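PDB 3TFW: putative O-methyltransferase from Klebsiella pneumoniae subsp. pneumoniae, which probably transfers a methyl group from S-adenosylmethionine to an oxygen atom of an acceptor molecule. Local coordinates for residues V59-G71 against C134-K146. Sequence-based numbering, arbitrary orientation.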
ATOM      1  N   VAL A  59      -7.858  -5.466   4.525  1.00 16.15           N
ATOM      2  CA  VAL A  59      -8.769  -6.468   5.091  1.00 16.27           C
ATOM      3  C   VAL A  59      -9.413  -7.299   3.973  1.00 16.89           C
ATOM      4  O   VAL A  59      -9.439  -8.527   4.041  1.00 16.73           O
ATOM      5  CB  VAL A  59      -9.855  -5.827   6.001  1.00 16.40           C
ATOM      6  CG1 VAL A  59     -10.780  -6.892   6.569  1.00 15.46           C
ATOM      7  CG2 VAL A  59      -9.198  -5.042   7.137  1.00 16.29           C
ATOM      8  N   ARG A  60      -9.908  -6.629   2.938  1.00 17.17           N
ATOM      9  CA  ARG A  60     -10.488  -7.332   1.791  1.00 18.73           C
ATOM     10  C   ARG A  60      -9.490  -8.240   1.083  1.00 19.25           C
ATOM     11  O   ARG A  60      -9.840  -9.357   0.700  1.00 19.15           O
ATOM     12  CB  ARG A  60     -11.082  -6.349   0.781  1.00 18.72           C
ATOM     13  CG  ARG A  60     -12.256  -5.581   1.311  1.00 20.01           C
ATOM     14  CD  ARG A  60     -12.961  -4.867   0.189  1.00 21.67           C
ATOM     15  NE  ARG A  60     -13.893  -3.897   0.739  1.00 23.32           N
ATOM     16  CZ  ARG A  60     -14.719  -3.150   0.019  1.00 24.48           C
ATOM     17  NH1 ARG A  60     -14.740  -3.258  -1.302  1.00 25.07           N
ATOM     18  NH2 ARG A  60     -15.527  -2.295   0.630  1.00 23.98           N
ATOM     19  N   LEU A  61      -8.260  -7.754   0.910  1.00 20.09           N
ATOM     20  CA  LEU A  61      -7.217  -8.513   0.205  1.00 21.34           C
ATOM     21  C   LEU A  61      -6.777  -9.756   0.974  1.00 21.62           C
ATOM     22  O   LEU A  61      -6.502 -10.801   0.373  1.00 22.50           O
ATOM     23  CB  LEU A  61      -6.000  -7.632  -0.090  1.00 21.55           C
ATOM     24  CG  LEU A  61      -6.138  -6.569  -1.190  1.00 22.31           C
ATOM     25  CD1 LEU A  61      -4.995  -5.583  -1.084  1.00 22.18           C
ATOM     26  CD2 LEU A  61      -6.160  -7.221  -2.576  1.00 22.53           C
ATOM     27  N   THR A  62      -6.702  -9.642   2.295  1.00 21.38           N
ATOM     28  CA  THR A  62      -6.350 -10.782   3.119  1.00 21.11           C
ATOM     29  C   THR A  62      -7.543 -11.696   3.379  1.00 20.86           C
ATOM     30  O   THR A  62      -7.368 -12.786   3.919  1.00 21.00           O
ATOM     31  CB  THR A  62      -5.722 -10.380   4.487  1.00 21.24           C
ATOM     32  OG1 THR A  62      -6.580  -9.452   5.178  1.00 19.79           O
ATOM     33  CG2 THR A  62      -4.330  -9.788   4.298  1.00 21.23           C
ATOM     34  N   GLN A  63      -8.743 -11.251   3.000  1.00 20.30           N
ATOM     35  CA  GLN A  63      -9.989 -11.933   3.370  1.00 20.52           C
ATOM     36  C   GLN A  63      -9.991 -12.213   4.881  1.00 19.19           C
ATOM     37  O   GLN A  63     -10.388 -13.297   5.332  1.00 18.20           O
ATOM     38  CB  GLN A  63     -10.165 -13.242   2.579  1.00 20.96           C
ATOM     39  CG  GLN A  63     -10.356 -13.044   1.073  1.00 25.23           C
ATOM     40  CD  GLN A  63     -10.484 -14.364   0.317  1.00 29.26           C
ATOM     41  OE1 GLN A  63      -9.702 -15.299   0.521  1.00 31.83           O
ATOM     42  NE2 GLN A  63     -11.464 -14.435  -0.573  1.00 31.62           N
ATOM     43  N   ALA A  64      -9.542 -11.225   5.655  1.00 18.01           N
ATOM     44  CA  ALA A  64      -9.351 -11.412   7.092  1.00 17.18           C
ATOM     45  C   ALA A  64     -10.648 -11.771   7.806  1.00 17.26           C
ATOM     46  O   ALA A  64     -11.714 -11.210   7.514  1.00 17.58           O
ATOM     47  CB  ALA A  64      -8.722 -10.157   7.721  1.00 16.89           C
ATOM     48  N   LYS A  65     -10.546 -12.729   8.719  1.00 17.02           N
ATOM     49  CA  LYS A  65     -11.607 -13.037   9.673  1.00 17.49           C
ATOM     50  C   LYS A  65     -11.123 -12.736  11.086  1.00 16.37           C
ATOM     51  O   LYS A  65     -11.931 -12.650  12.013  1.00 16.21           O
ATOM     52  CB  LYS A  65     -12.033 -14.517   9.588  1.00 18.61           C
ATOM     53  CG  LYS A  65     -12.722 -14.909   8.290  1.00 22.12           C
ATOM     54  CD  LYS A  65     -13.590 -16.150   8.488  1.00 26.37           C
ATOM     55  CE  LYS A  65     -14.393 -16.467   7.231  1.00 29.72           C
ATOM     56  NZ  LYS A  65     -15.110 -17.776   7.374  1.00 31.34           N
ATOM     57  N   ARG A  66      -9.803 -12.597  11.246  1.00 15.16           N
ATOM     58  CA  ARG A  66      -9.186 -12.328  12.540  1.00 14.06           C
ATOM     59  C   ARG A  66      -8.176 -11.206  12.381  1.00 13.20           C
ATOM     60  O   ARG A  66      -7.242 -11.314  11.601  1.00 12.19           O
ATOM     61  CB  ARG A  66      -8.504 -13.578  13.113  1.00 14.61           C
ATOM     62  CG  ARG A  66      -9.494 -14.687  13.486  1.00 15.81           C
ATOM     63  CD  ARG A  66      -8.845 -16.001  13.864  1.00 16.44           C
ATOM     64  NE  ARG A  66      -9.890 -16.934  14.287  1.00 20.13           N
ATOM     65  CZ  ARG A  66     -10.379 -17.010  15.528  1.00 20.26           C
ATOM     66  NH1 ARG A  66      -9.886 -16.244  16.489  1.00 19.04           N
ATOM     67  NH2 ARG A  66     -11.346 -17.877  15.811  1.00 20.69           N
ATOM     68  N   ILE A  67      -8.398 -10.118  13.104  1.00 12.67           N
ATOM     69  CA  ILE A  67      -7.509  -8.956  13.046  1.00 12.09           C
ATOM     70  C   ILE A  67      -7.016  -8.627  14.453  1.00 12.36           C
ATOM     71  O   ILE A  67      -7.787  -8.686  15.417  1.00 12.32           O
ATOM     72  CB  ILE A  67      -8.220  -7.719  12.426  1.00 11.81           C
ATOM     73  CG1 ILE A  67      -8.704  -8.043  11.002  1.00 11.09           C
ATOM     74  CG2 ILE A  67      -7.268  -6.490  12.413  1.00 12.15           C
ATOM     75  CD1 ILE A  67      -9.607  -6.959  10.368  1.00 11.64           C
ATOM     76  N   LEU A  68      -5.729  -8.283  14.559  1.00 11.88           N
ATOM     77  CA  LEU A  68      -5.170  -7.740  15.795  1.00 12.28           C
ATOM     78  C   LEU A  68      -4.713  -6.297  15.572  1.00 12.54           C
ATOM     79  O   LEU A  68      -3.976  -6.011  14.632  1.00 12.32           O
ATOM     80  CB  LEU A  68      -3.992  -8.597  16.285  1.00 12.00           C
ATOM     81  CG  LEU A  68      -3.126  -8.068  17.450  1.00 12.20           C
ATOM     82  CD1 LEU A  68      -3.931  -7.891  18.744  1.00 11.93           C
ATOM     83  CD2 LEU A  68      -1.928  -9.001  17.716  1.00 13.46           C
ATOM     84  N   GLU A  69      -5.149  -5.398  16.444  1.00 12.73           N
ATOM     85  CA  GLU A  69      -4.705  -4.011  16.390  1.00 13.05           C
ATOM     86  C   GLU A  69      -4.040  -3.623  17.711  1.00 13.37           C
ATOM     87  O   GLU A  69      -4.641  -3.731  18.773  1.00 12.93           O
ATOM     88  CB  GLU A  69      -5.890  -3.086  16.123  1.00 13.14           C
ATOM     89  CG  GLU A  69      -5.530  -1.609  16.115  1.00 14.17           C
ATOM     90  CD  GLU A  69      -6.733  -0.704  15.925  1.00 17.97           C
ATOM     91  OE1 GLU A  69      -7.818  -1.008  16.467  1.00 18.61           O
ATOM     92  OE2 GLU A  69      -6.578   0.332  15.252  1.00 18.50           O
ATOM     93  N   ILE A  70      -2.804  -3.147  17.637  1.00 13.75           N
ATOM     94  CA  ILE A  70      -2.101  -2.693  18.825  1.00 14.61           C
ATOM     95  C   ILE A  70      -2.099  -1.151  18.859  1.00 14.94           C
ATOM     96  O   ILE A  70      -1.367  -0.501  18.115  1.00 15.04           O
ATOM     97  CB  ILE A  70      -0.677  -3.313  18.923  1.00 14.76           C
ATOM     98  CG1 ILE A  70      -0.764  -4.846  18.829  1.00 15.88           C
ATOM     99  CG2 ILE A  70       0.019  -2.860  20.224  1.00 15.79           C
ATOM    100  CD1 ILE A  70       0.586  -5.590  18.821  1.00 16.07           C
ATOM    101  N   GLY A  71      -2.939  -0.591  19.730  1.00 15.24           N
ATOM    102  CA  GLY A  71      -3.097   0.860  19.881  1.00 15.88           C
ATOM    103  C   GLY A  71      -4.426   1.347  19.315  1.00 16.61           C
ATOM    104  O   GLY A  71      -4.502   1.790  18.164  1.00 16.95           O
ATOM    105  N   CYS A 134      -4.455 -19.012  21.158  1.00 28.05           N
ATOM    106  CA  CYS A 134      -5.262 -18.233  20.220  1.00 26.63           C
ATOM    107  C   CYS A 134      -4.919 -18.636  18.780  1.00 24.80           C
ATOM    108  O   CYS A 134      -3.741 -18.823  18.470  1.00 24.90           O
ATOM    109  CB  CYS A 134      -4.910 -16.751  20.430  1.00 26.66           C
ATOM    110  SG  CYS A 134      -5.987 -15.540  19.700  1.00 29.35           S
ATOM    111  N   PRO A 135      -5.936 -18.785  17.899  1.00 22.91           N
ATOM    112  CA  PRO A 135      -5.651 -18.961  16.474  1.00 21.24           C
ATOM    113  C   PRO A 135      -4.862 -17.775  15.914  1.00 19.56           C
ATOM    114  O   PRO A 135      -4.969 -16.661  16.439  1.00 18.85           O
ATOM    115  CB  PRO A 135      -7.040 -18.962  15.838  1.00 21.79           C
ATOM    116  CG  PRO A 135      -7.932 -19.486  16.909  1.00 22.02           C
ATOM    117  CD  PRO A 135      -7.377 -18.925  18.188  1.00 22.71           C
ATOM    118  N   ALA A 136      -4.085 -18.011  14.862  1.00 17.58           N
ATOM    119  CA  ALA A 136      -3.370 -16.926  14.169  1.00 16.78           C
ATOM    120  C   ALA A 136      -4.305 -15.818  13.673  1.00 15.54           C
ATOM    121  O   ALA A 136      -5.457 -16.073  13.320  1.00 15.64           O
ATOM    122  CB  ALA A 136      -2.558 -17.496  13.003  1.00 16.26           C
ATOM    123  N   PHE A 137      -3.802 -14.583  13.653  1.00 15.22           N
ATOM    124  CA  PHE A 137      -4.519 -13.466  13.037  1.00 14.35           C
ATOM    125  C   PHE A 137      -4.144 -13.355  11.556  1.00 14.41           C
ATOM    126  O   PHE A 137      -3.033 -13.705  11.160  1.00 13.88           O
ATOM    127  CB  PHE A 137      -4.188 -12.150  13.740  1.00 14.55           C
ATOM    128  CG  PHE A 137      -4.641 -12.098  15.168  1.00 14.77           C
ATOM    129  CD1 PHE A 137      -5.929 -11.678  15.490  1.00 14.20           C
ATOM    130  CD2 PHE A 137      -3.769 -12.443  16.191  1.00 15.93           C
ATOM    131  CE1 PHE A 137      -6.351 -11.620  16.827  1.00 16.77           C
ATOM    132  CE2 PHE A 137      -4.181 -12.394  17.520  1.00 16.34           C
ATOM    133  CZ  PHE A 137      -5.472 -11.986  17.834  1.00 16.70           C
ATOM    134  N   ASP A 138      -5.065 -12.837  10.750  1.00 13.97           N
ATOM    135  CA  ASP A 138      -4.847 -12.701   9.303  1.00 14.14           C
ATOM    136  C   ASP A 138      -4.199 -11.375   8.944  1.00 13.90           C
ATOM    137  O   ASP A 138      -3.504 -11.243   7.914  1.00 13.61           O
ATOM    138  CB  ASP A 138      -6.180 -12.822   8.574  1.00 14.44           C
ATOM    139  CG  ASP A 138      -6.870 -14.131   8.855  1.00 16.91           C
ATOM    140  OD1 ASP A 138      -6.203 -15.174   8.728  1.00 18.75           O
ATOM    141  OD2 ASP A 138      -8.065 -14.116   9.236  1.00 17.51           O
ATOM    142  N   LEU A 139      -4.467 -10.386   9.782  1.00 12.89           N
ATOM    143  CA  LEU A 139      -3.942  -9.050   9.596  1.00 13.35           C
ATOM    144  C   LEU A 139      -3.619  -8.465  10.965  1.00 13.23           C
ATOM    145  O   LEU A 139      -4.421  -8.568  11.915  1.00 13.40           O
ATOM    146  CB  LEU A 139      -4.969  -8.177   8.854  1.00 13.71           C
ATOM    147  CG  LEU A 139      -4.606  -6.687   8.791  1.00 15.03           C
ATOM    148  CD1 LEU A 139      -3.469  -6.538   7.822  1.00 19.76           C
ATOM    149  CD2 LEU A 139      -5.778  -5.836   8.363  1.00 21.50           C
ATOM    150  N   ILE A 140      -2.432  -7.874  11.078  1.00 12.79           N
ATOM    151  CA  ILE A 140      -1.966  -7.340  12.350  1.00 12.55           C
ATOM    152  C   ILE A 140      -1.485  -5.912  12.119  1.00 13.26           C
ATOM    153  O   ILE A 140      -0.624  -5.667  11.263  1.00 13.40           O
ATOM    154  CB  ILE A 140      -0.846  -8.195  12.980  1.00 11.76           C
ATOM    155  CG1 ILE A 140      -1.328  -9.642  13.213  1.00 12.02           C
ATOM    156  CG2 ILE A 140      -0.366  -7.561  14.300  1.00 12.43           C
ATOM    157  CD1 ILE A 140      -0.221 -10.626  13.632  1.00  9.81           C
ATOM    158  N   PHE A 141      -2.063  -4.978  12.867  1.00 13.96           N
ATOM    159  CA  PHE A 141      -1.737  -3.563  12.728  1.00 15.38           C
ATOM    160  C   PHE A 141      -1.052  -3.061  13.986  1.00 16.01           C
ATOM    161  O   PHE A 141      -1.613  -3.128  15.081  1.00 16.08           O
ATOM    162  CB  PHE A 141      -3.016  -2.766  12.432  1.00 15.83           C
ATOM    163  CG  PHE A 141      -2.777  -1.323  12.140  1.00 17.73           C
ATOM    164  CD1 PHE A 141      -2.307  -0.924  10.893  1.00 19.20           C
ATOM    165  CD2 PHE A 141      -3.006  -0.354  13.112  1.00 20.28           C
ATOM    166  CE1 PHE A 141      -2.083   0.425  10.619  1.00 21.43           C
ATOM    167  CE2 PHE A 141      -2.778   1.000  12.837  1.00 22.42           C
ATOM    168  CZ  PHE A 141      -2.321   1.379  11.595  1.00 21.77           C
ATOM    169  N   ILE A 142       0.172  -2.561  13.832  1.00 16.78           N
ATOM    170  CA  ILE A 142       0.954  -2.112  14.973  1.00 17.50           C
ATOM    171  C   ILE A 142       1.146  -0.597  14.955  1.00 19.64           C
ATOM    172  O   ILE A 142       1.785  -0.059  14.048  1.00 18.45           O
ATOM    173  CB  ILE A 142       2.324  -2.828  15.046  1.00 17.09           C
ATOM    174  CG1 ILE A 142       2.130  -4.356  15.019  1.00 17.28           C
ATOM    175  CG2 ILE A 142       3.101  -2.397  16.300  1.00 16.65           C
ATOM    176  CD1 ILE A 142       3.426  -5.141  14.915  1.00 15.60           C
ATOM    177  N   ASP A 143       0.569   0.072  15.954  1.00 21.86           N
ATOM    178  CA  ASP A 143       0.742   1.519  16.123  1.00 25.03           C
ATOM    179  C   ASP A 143       0.449   1.979  17.555  1.00 26.22           C
ATOM    180  O   ASP A 143      -0.534   2.697  17.797  1.00 27.24           O
ATOM    181  CB  ASP A 143      -0.142   2.296  15.153  1.00 25.70           C
ATOM    182  CG  ASP A 143       0.100   3.801  15.214  1.00 27.88           C
ATOM    183  OD1 ASP A 143       1.180   4.237  15.703  1.00 28.94           O
ATOM    184  OD2 ASP A 143      -0.796   4.551  14.770  1.00 31.24           O
ATOM    185  N   ALA A 144       1.293   1.563  18.493  1.00 27.05           N
ATOM    186  CA  ALA A 144       1.182   2.004  19.889  1.00 27.87           C
ATOM    187  C   ALA A 144       2.471   2.685  20.358  1.00 28.37           C
ATOM    188  O   ALA A 144       3.030   3.543  19.651  1.00 29.15           O
ATOM    189  CB  ALA A 144       0.817   0.822  20.808  1.00 28.21           C
ATOM    190  N   ASP A 145       2.930   2.302  21.550  1.00 28.26           N
ATOM    191  CA  ASP A 145       4.178   2.803  22.115  1.00 28.09           C
ATOM    192  C   ASP A 145       5.383   2.239  21.361  1.00 27.37           C
ATOM    193  O   ASP A 145       5.728   1.051  21.461  1.00 26.93           O
ATOM    194  CB  ASP A 145       4.268   2.527  23.630  1.00 28.77           C
ATOM    195  CG  ASP A 145       4.117   1.051  23.977  1.00 30.31           C
ATOM    196  OD1 ASP A 145       3.138   0.426  23.517  1.00 30.98           O
ATOM    197  OD2 ASP A 145       4.977   0.516  24.712  1.00 31.73           O
ATOM    198  N   LYS A 146       6.015   3.127  20.606  1.00 25.98           N
ATOM    199  CA  LYS A 146       7.114   2.777  19.735  1.00 24.95           C
ATOM    200  C   LYS A 146       8.298   2.093  20.423  1.00 23.74           C
ATOM    201  O   LYS A 146       8.870   1.184  19.823  1.00 23.68           O
ATOM    202  CB  LYS A 146       7.565   4.003  18.922  1.00 25.32           C
ATOM    203  CG  LYS A 146       6.430   4.651  18.123  1.00 26.21           C
ATOM    204  CD  LYS A 146       5.965   3.736  16.993  1.00 28.88           C
ATOM    205  CE  LYS A 146       4.507   3.952  16.645  1.00 29.98           C
ATOM    206  NZ  LYS A 146       4.062   2.837  15.774  1.00 33.33           N
TER
HETATM  207  O   HOH W   1      -7.088 -14.807  16.563  1.00 27.77           O
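Asp138 OD2 accepts two backbone N-H groups at the N-terminal end of strand 66-70: Lys65 N at 2.9 Å, nearly straight (166°), and Arg66 N, more bent. Both come in on its anti side, from opposite faces of the carboxylate plane; together with the salt bridge from OD1 to Arg161, these bonds hold the carboxylate's orientation. In return Asp138 N binds Arg66 O at 2.8 Å. Beyond this, strands 66-70 and 139-142 run parallel, 8° apart, and Leu68 and Ile70 each use both backbone N and O toward the 139-142 side: Leu68 N to Leu139 O, Phe141 N to Leu68 O, Ile70 N to Phe141 O (2.8 Å) and Asp143 N to Ile70 O.

Leu68 CB sits over the centre of the Phe137 ring, 3.6 Å from its centroid in a CH-pi contact, while a water approaches the opposite face near the rim. That water joins Arg66 NH1 to Pro135 O. Extended from CG to NE, then turned about CD-NE (chi4 -86°), Arg66 lays a guanidinium face over Pro135 CG, 3.7 Å from CZ. On the sheet face carrying Ile67 and Glu69, Val59 CG2 of the preceding helix meets Leu139 CD2 at 3.7 Å, and Glu69 CG touches the Phe141 ring edge; on the other, Ile70 CG2 packs on Ala144 CB. The two neighbouring strands lie in the middle part of the 3-2-1-4-5-7-6 sheet, the Rossmann-like fold of class I S-adenosylmethionine-dependent methyltransferases.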